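Local structure of WbbM protein (Klebsiella pneumoniae, 6U4B) at residues 49-55 / 63-67; 56-60 / 344-348. The protein probably transfers sugars as a bifunctional glycosyltransferase that polymerises O-antigen, and works as a trimer whose chains each carry a DUF4422 and a family 8 glycosyltransferase region. All coordinates share one frame; numbering follows the deposited sequence.

Interaction 1 of 2, residues 49-55 / 63-67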
ATOM      1  N   PRO A  49     -34.052  24.059 -14.432  1.00 48.86           N
ATOM      2  CA  PRO A  49     -33.803  23.758 -13.018  1.00 47.39           C
ATOM      3  C   PRO A  49     -32.324  23.847 -12.670  1.00 45.56           C
ATOM      4  O   PRO A  49     -31.450  23.506 -13.473  1.00 41.80           O
ATOM      5  CB  PRO A  49     -34.326  22.325 -12.867  1.00 48.96           C
ATOM      6  CG  PRO A  49     -34.198  21.735 -14.238  1.00 48.96           C
ATOM      7  CD  PRO A  49     -34.445  22.865 -15.203  1.00 44.17           C
ATOM      8  N   LEU A  50     -32.050  24.319 -11.455  1.00 41.91           N
ATOM      9  CA  LEU A  50     -30.691  24.450 -10.949  1.00 44.64           C
ATOM     10  C   LEU A  50     -30.600  23.814  -9.572  1.00 45.24           C
ATOM     11  O   LEU A  50     -31.472  24.026  -8.722  1.00 41.21           O
ATOM     12  CB  LEU A  50     -30.251  25.920 -10.876  1.00 40.58           C
ATOM     13  CG  LEU A  50     -29.938  26.624 -12.197  1.00 40.28           C
ATOM     14  CD1 LEU A  50     -29.607  28.087 -11.952  1.00 41.83           C
ATOM     15  CD2 LEU A  50     -28.798  25.929 -12.921  1.00 42.36           C
ATOM     16  N   HIS A  51     -29.546  23.031  -9.363  1.00 43.12           N
ATOM     17  CA  HIS A  51     -29.223  22.463  -8.058  1.00 40.13           C
ATOM     18  C   HIS A  51     -28.387  23.502  -7.317  1.00 40.10           C
ATOM     19  O   HIS A  51     -27.173  23.593  -7.513  1.00 41.78           O
ATOM     20  CB  HIS A  51     -28.484  21.139  -8.229  1.00 40.02           C
ATOM     21  CG  HIS A  51     -28.121  20.463  -6.943  1.00 38.02           C
ATOM     22  ND1 HIS A  51     -27.471  19.247  -6.904  1.00 37.72           N
ATOM     23  CD2 HIS A  51     -28.314  20.825  -5.651  1.00 37.67           C
ATOM     24  CE1 HIS A  51     -27.279  18.891  -5.647  1.00 37.37           C
ATOM     25  NE2 HIS A  51     -27.780  19.831  -4.866  1.00 38.12           N
ATOM     26  N   VAL A  52     -29.034  24.293  -6.469  1.00 37.88           N
ATOM     27  CA  VAL A  52     -28.335  25.368  -5.773  1.00 39.38           C
ATOM     28  C   VAL A  52     -27.552  24.789  -4.603  1.00 44.54           C
ATOM     29  O   VAL A  52     -27.939  23.779  -4.002  1.00 47.22           O
ATOM     30  CB  VAL A  52     -29.312  26.471  -5.314  1.00 36.14           C
ATOM     31  CG1 VAL A  52     -30.026  27.066  -6.515  1.00 36.07           C
ATOM     32  CG2 VAL A  52     -30.306  25.932  -4.294  1.00 31.99           C
ATOM     33  N   GLY A  53     -26.429  25.429  -4.283  1.00 36.96           N
ATOM     34  CA  GLY A  53     -25.549  24.908  -3.251  1.00 41.16           C
ATOM     35  C   GLY A  53     -24.958  23.555  -3.575  1.00 41.80           C
ATOM     36  O   GLY A  53     -24.646  22.784  -2.662  1.00 42.00           O
ATOM     37  N   LYS A  54     -24.790  23.242  -4.863  1.00 37.42           N
ATOM     38  CA  LYS A  54     -24.270  21.932  -5.240  1.00 38.77           C
ATOM     39  C   LYS A  54     -22.809  21.764  -4.846  1.00 41.70           C
ATOM     40  O   LYS A  54     -22.359  20.632  -4.643  1.00 44.49           O
ATOM     41  CB  LYS A  54     -24.445  21.706  -6.746  1.00 36.65           C
ATOM     42  CG  LYS A  54     -24.130  20.278  -7.197  1.00 39.76           C
ATOM     43  CD  LYS A  54     -24.492  20.045  -8.661  1.00 37.64           C
ATOM     44  CE  LYS A  54     -24.296  18.586  -9.047  1.00 42.89           C
ATOM     45  NZ  LYS A  54     -22.862  18.187  -9.013  1.00 52.40           N
ATOM     46  N   ALA A  55     -22.063  22.867  -4.723  1.00 41.97           N
ATOM     47  CA  ALA A  55     -20.678  22.785  -4.273  1.00 43.64           C
ATOM     48  C   ALA A  55     -20.558  22.186  -2.877  1.00 38.70           C
ATOM     49  O   ALA A  55     -19.504  21.636  -2.536  1.00 41.70           O
ATOM     50  CB  ALA A  55     -20.028  24.171  -4.301  1.00 41.29           C
ATOM     51  N   CYS A  63     -30.318  17.739 -12.422  1.00 44.57           N
ATOM     52  CA  CYS A  63     -30.240  19.009 -13.125  1.00 46.92           C
ATOM     53  C   CYS A  63     -28.867  19.609 -12.861  1.00 52.02           C
ATOM     54  O   CYS A  63     -28.182  19.205 -11.913  1.00 50.88           O
ATOM     55  CB  CYS A  63     -31.354  19.968 -12.680  1.00 39.62           C
ATOM     56  SG  CYS A  63     -31.253  20.487 -10.951  1.00 44.96           S
ATOM     57  N   PRO A  64     -28.425  20.552 -13.694  1.00 56.50           N
ATOM     58  CA  PRO A  64     -27.121  21.184 -13.455  1.00 50.97           C
ATOM     59  C   PRO A  64     -27.113  21.958 -12.147  1.00 44.29           C
ATOM     60  O   PRO A  64     -28.151  22.364 -11.618  1.00 46.51           O
ATOM     61  CB  PRO A  64     -26.949  22.124 -14.656  1.00 51.63           C
ATOM     62  CG  PRO A  64     -27.869  21.576 -15.704  1.00 56.83           C
ATOM     63  CD  PRO A  64     -29.026  20.993 -14.963  1.00 55.56           C
ATOM     64  N   GLY A  65     -25.907  22.157 -11.620  1.00 42.06           N
ATOM     65  CA  GLY A  65     -25.740  22.888 -10.386  1.00 41.93           C
ATOM     66  C   GLY A  65     -25.431  24.355 -10.620  1.00 41.98           C
ATOM     67  O   GLY A  65     -25.262  24.825 -11.743  1.00 38.41           O
ATOM     68  N   ASP A  66     -25.364  25.092  -9.516  1.00 42.02           N
ATOM     69  CA  ASP A  66     -24.951  26.487  -9.524  1.00 41.71           C
ATOM     70  C   ASP A  66     -23.452  26.649  -9.282  1.00 42.32           C
ATOM     71  O   ASP A  66     -23.010  27.742  -8.917  1.00 38.34           O
ATOM     72  CB  ASP A  66     -25.730  27.275  -8.467  1.00 37.70           C
ATOM     73  CG  ASP A  66     -25.496  26.746  -7.063  1.00 40.36           C
ATOM     74  OD1 ASP A  66     -24.910  25.649  -6.925  1.00 38.42           O
ATOM     75  OD2 ASP A  66     -25.887  27.423  -6.093  1.00 39.84           O
ATOM     76  N   ASP A  67     -22.663  25.585  -9.477  1.00 43.81           N
ATOM     77  CA  ASP A  67     -21.271  25.559  -9.039  1.00 45.12           C
ATOM     78  C   ASP A  67     -20.287  25.398 -10.193  1.00 46.85           C
ATOM     79  O   ASP A  67     -19.172  24.912  -9.980  1.00 49.99           O
ATOM     80  CB  ASP A  67     -21.063  24.444  -8.009  1.00 46.32           C
ATOM     81  CG  ASP A  67     -21.396  23.075  -8.561  1.00 51.13           C
ATOM     82  OD1 ASP A  67     -22.171  22.999  -9.540  1.00 52.91           O
ATOM     83  OD2 ASP A  67     -20.888  22.073  -8.015  1.00 53.19           O
TER
HETATM   84  O   HOH W   1     -27.557  17.706  -9.352  1.00 36.93           O
HETATM   85  O   HOH W   2     -20.667  19.380  -7.117  1.00 40.13           O
HETATM   86  O   HOH W   3     -21.961  20.533 -11.018  1.00 59.51           O

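Interaction 2 of 2, residues 56-60 / 344-348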
ATOM      1  N   ASN A  56     -21.602  22.289  -2.061  1.00 41.56           N
ATOM      2  CA  ASN A  56     -21.600  21.706  -0.727  1.00 45.79           C
ATOM      3  C   ASN A  56     -22.282  20.344  -0.675  1.00 48.39           C
ATOM      4  O   ASN A  56     -22.315  19.720   0.392  1.00 50.37           O
ATOM      5  CB  ASN A  56     -22.269  22.660   0.267  1.00 43.93           C
ATOM      6  CG  ASN A  56     -21.557  23.999   0.365  1.00 49.01           C
ATOM      7  OD1 ASN A  56     -20.397  24.132  -0.019  1.00 51.17           O
ATOM      8  ND2 ASN A  56     -22.257  25.003   0.889  1.00 49.81           N
ATOM      9  N   SER A  57     -22.823  19.873  -1.792  1.00 42.73           N
ATOM     10  CA  SER A  57     -23.509  18.593  -1.855  1.00 46.37           C
ATOM     11  C   SER A  57     -22.645  17.558  -2.562  1.00 47.10           C
ATOM     12  O   SER A  57     -21.906  17.874  -3.500  1.00 50.56           O
ATOM     13  CB  SER A  57     -24.852  18.728  -2.581  1.00 41.74           C
ATOM     14  OG  SER A  57     -25.387  17.457  -2.917  1.00 40.35           O
ATOM     15  N   CYS A  58     -22.744  16.313  -2.100  1.00 44.78           N
ATOM     16  CA  CYS A  58     -22.116  15.181  -2.767  1.00 48.17           C
ATOM     17  C   CYS A  58     -23.056  14.466  -3.729  1.00 49.71           C
ATOM     18  O   CYS A  58     -22.650  13.476  -4.347  1.00 44.80           O
ATOM     19  CB  CYS A  58     -21.598  14.171  -1.735  1.00 53.30           C
ATOM     20  SG  CYS A  58     -20.273  14.777  -0.676  1.00 58.80           S
ATOM     21  N   ASN A  59     -24.291  14.938  -3.872  1.00 49.40           N
ATOM     22  CA  ASN A  59     -25.318  14.214  -4.601  1.00 50.15           C
ATOM     23  C   ASN A  59     -25.683  14.915  -5.902  1.00 49.94           C
ATOM     24  O   ASN A  59     -25.417  16.103  -6.102  1.00 50.22           O
ATOM     25  CB  ASN A  59     -26.580  14.047  -3.748  1.00 51.51           C
ATOM     26  CG  ASN A  59     -26.414  13.009  -2.663  1.00 56.40           C
ATOM     27  OD1 ASN A  59     -25.390  12.967  -1.979  1.00 57.30           O
ATOM     28  ND2 ASN A  59     -27.417  12.152  -2.505  1.00 54.05           N
ATOM     29  N   GLU A  60     -26.290  14.141  -6.792  1.00 47.46           N
ATOM     30  CA  GLU A  60     -26.949  14.636  -7.987  1.00 48.12           C
ATOM     31  C   GLU A  60     -28.455  14.540  -7.783  1.00 48.19           C
ATOM     32  O   GLU A  60     -28.947  13.631  -7.109  1.00 48.72           O
ATOM     33  CB  GLU A  60     -26.545  13.827  -9.226  1.00 55.01           C
ATOM     34  CG  GLU A  60     -25.046  13.690  -9.441  1.00 58.59           C
ATOM     35  CD  GLU A  60     -24.424  14.936 -10.036  1.00 61.37           C
ATOM     36  OE1 GLU A  60     -23.258  15.231  -9.714  1.00 61.98           O
ATOM     37  OE2 GLU A  60     -25.106  15.625 -10.823  1.00 64.25           O
ATOM     38  N   TYR A 344     -21.548  12.035   5.070  1.00 50.49           N
ATOM     39  CA  TYR A 344     -20.739  12.926   4.245  1.00 49.51           C
ATOM     40  C   TYR A 344     -19.294  12.445   4.179  1.00 49.03           C
ATOM     41  O   TYR A 344     -18.669  12.475   3.112  1.00 47.56           O
ATOM     42  CB  TYR A 344     -20.807  14.355   4.786  1.00 50.70           C
ATOM     43  CG  TYR A 344     -20.066  15.360   3.936  1.00 55.89           C
ATOM     44  CD1 TYR A 344     -18.744  15.691   4.206  1.00 57.24           C
ATOM     45  CD2 TYR A 344     -20.686  15.976   2.856  1.00 62.89           C
ATOM     46  CE1 TYR A 344     -18.063  16.607   3.428  1.00 61.54           C
ATOM     47  CE2 TYR A 344     -20.012  16.894   2.074  1.00 63.81           C
ATOM     48  CZ  TYR A 344     -18.702  17.204   2.363  1.00 66.15           C
ATOM     49  OH  TYR A 344     -18.031  18.118   1.583  1.00 72.60           O
ATOM     50  N   LEU A 345     -18.757  11.984   5.311  1.00 52.32           N
ATOM     51  CA  LEU A 345     -17.397  11.455   5.336  1.00 50.99           C
ATOM     52  C   LEU A 345     -17.254  10.254   4.406  1.00 47.31           C
ATOM     53  O   LEU A 345     -16.309  10.178   3.615  1.00 51.34           O
ATOM     54  CB  LEU A 345     -17.012  11.083   6.769  1.00 50.39           C
ATOM     55  CG  LEU A 345     -15.606  10.511   6.983  1.00 55.07           C
ATOM     56  CD1 LEU A 345     -14.543  11.465   6.455  1.00 52.49           C
ATOM     57  CD2 LEU A 345     -15.372  10.214   8.457  1.00 56.39           C
ATOM     58  N   ASN A 346     -18.194   9.308   4.479  1.00 45.72           N
ATOM     59  CA  ASN A 346     -18.088   8.113   3.646  1.00 45.10           C
ATOM     60  C   ASN A 346     -18.273   8.442   2.170  1.00 40.88           C
ATOM     61  O   ASN A 346     -17.573   7.885   1.318  1.00 37.75           O
ATOM     62  CB  ASN A 346     -19.096   7.057   4.096  1.00 45.43           C
ATOM     63  CG  ASN A 346     -18.566   6.194   5.221  1.00 48.06           C
ATOM     64  OD1 ASN A 346     -17.370   5.906   5.285  1.00 50.73           O
ATOM     65  ND2 ASN A 346     -19.452   5.780   6.122  1.00 44.74           N
ATOM     66  N   LYS A 347     -19.202   9.347   1.847  1.00 42.79           N
ATOM     67  CA  LYS A 347     -19.370   9.757   0.456  1.00 46.41           C
ATOM     68  C   LYS A 347     -18.099  10.405  -0.080  1.00 47.08           C
ATOM     69  O   LYS A 347     -17.713  10.173  -1.233  1.00 42.24           O
ATOM     70  CB  LYS A 347     -20.561  10.709   0.316  1.00 38.58           C
ATOM     71  CG  LYS A 347     -21.912  10.016   0.430  1.00 48.31           C
ATOM     72  CD  LYS A 347     -23.060  10.879  -0.101  1.00 49.72           C
ATOM     73  CE  LYS A 347     -23.528  11.903   0.919  1.00 54.21           C
ATOM     74  NZ  LYS A 347     -24.868  12.457   0.560  1.00 53.65           N
ATOM     75  N   THR A 348     -17.428  11.208   0.749  1.00 46.69           N
ATOM     76  CA  THR A 348     -16.166  11.816   0.337  1.00 48.64           C
ATOM     77  C   THR A 348     -15.094  10.757   0.110  1.00 49.51           C
ATOM     78  O   THR A 348     -14.385  10.779  -0.903  1.00 44.19           O
ATOM     79  CB  THR A 348     -15.708  12.829   1.386  1.00 45.56           C
ATOM     80  OG1 THR A 348     -16.635  13.923   1.436  1.00 51.48           O
ATOM     81  CG2 THR A 348     -14.324  13.348   1.052  1.00 46.06           C
TER
HETATM   82  O   HOH W   4     -24.128  15.474   0.357  1.00 36.80           O

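Interaction 1 of 2, residues 49-55 / 63-67
The carboxylate of Asp66 is gripped through both oxygens by the backbone of a type II beta turn, His51 to Lys54, in which the chain leaves strand 47-51 of the mixed sheet in the DUF4422 region. Gly53 N donates to Asp66 OD2 at 2.7 Å, and Lys54 N to Asp66 OD1 at a longer 3.2 Å; each oxygen is met on its syn side, the first donor 30° out of the carboxylate plane. Asp66 CG sits between its own backbone N and carbonyl carbon (chi1 61°), which turns the acid onto the turn. Ser73 OG and Thr83 OG1 bond to OD1 and OD2 respectively, so each oxygen of this buried acid has a backbone and a hydroxyl partner, which would favour its charged form. Glycine suits position 53, where phi is positive.

Before Asp66, residues 63-65 run beside the strand end and form a single beta bridge, His51 with Gly65. His51 N donates almost straight to Pro64 O at 2.7 Å, in the carbonyl plane, and Asp66 N returns a bond to His51 O from above that carbonyl's plane. Bare of a side chain, Gly65 lets Lys54 CD lie 3.6 Å from its CA. Cys63 points at the strand: its CB packs on Pro49 CG, while SG lies 3.5 Å from His51 N. Along the strand's other edge, Leu50 and Val52 bond to the backbone of strand 29-35, and helix 82-91 covers their side chains.

Lys54 reaches past Asp67 with its aliphatic part, CB and CG lying against the carboxylate; its ammonium forms a salt bridge with Glu60. Two waters join Lys54 NZ to Asp67, one at OD2 and the other 2.9 Å from OD1.

Interaction 2 of 2, residues 56-60 / 344-348
The contact belongs to the interface between the DUF4422 region and the family 8 glycosyltransferase region of the chain, away from the annotated metal sites: the 56-60 loop of the former meets helix 344-352 of the latter. Its polar centre is Lys347, whose NZ donates to Asn59 OD1 at 2.6 Å, tilted 26° from the carbonyl plane. The two side chains meet at about a right angle. A bend in the lysine chain at chi3 (-81°) carries the ammonium round to the amide, while its CD and CE pass 4.0 Å from Cys58 CB. The amide's other end is used too, since Asn59 ND2 donates to Glu339. One water links the lysine to the loop backbone, accepting from Lys347 NZ and from Cys58 N.

Cys58 points its side chain at the helix. Its SG lies 3.5 Å from Tyr344 CE2 and 4.2 Å from the ring centroid, an oblique sulfur-aromatic contact. With CG anti to the backbone N (chi1 -176°), the tyrosine reaches along the loop toward Asn56. Thr348 OG1 sits over one face of the same ring, offset toward its rim, and donates to Tyr344 O; Thr348 N reaches the same oxygen from the opposite face of the carbonyl plane.

The loop is shaped by an ST turn: Asn59 N donates to Ser57 OG at 2.9 Å. Asn56 bonds through OD1 to Lys554 of the second subunit, so that subunit of the trimer reaches the same loop. A lysine paired with a neutral amide suits a partly exposed seam, because the bond to OD1 places its charge without neutralising it; Glu339, in a long and weak ion pair with NZ, probably offsets part of that charge.

Interactions 1 and 2 interlock along the chain: the 56-60 loop lies between the two segments of interaction 1 and meets a helix almost 300 residues on. Their centres are about 14 Å apart. The loop leaves the turn of interaction 1, touches the family 8 region and returns to run beside the strand end as 63-67. Lys54 NZ and Glu60 OE1 tie the two together by a salt bridge of 3.1 Å, and His51 CE1 packs 3.4 Å from Asn59 O. Interaction 1 thus closes the base of the excursion, while interaction 2 engages its outer part. Neither reaches the magnesium held by Asp406, Asp408 and His560; both adjoin Lys554 of the second subunit, through Ala55 O and Asn56 OD1.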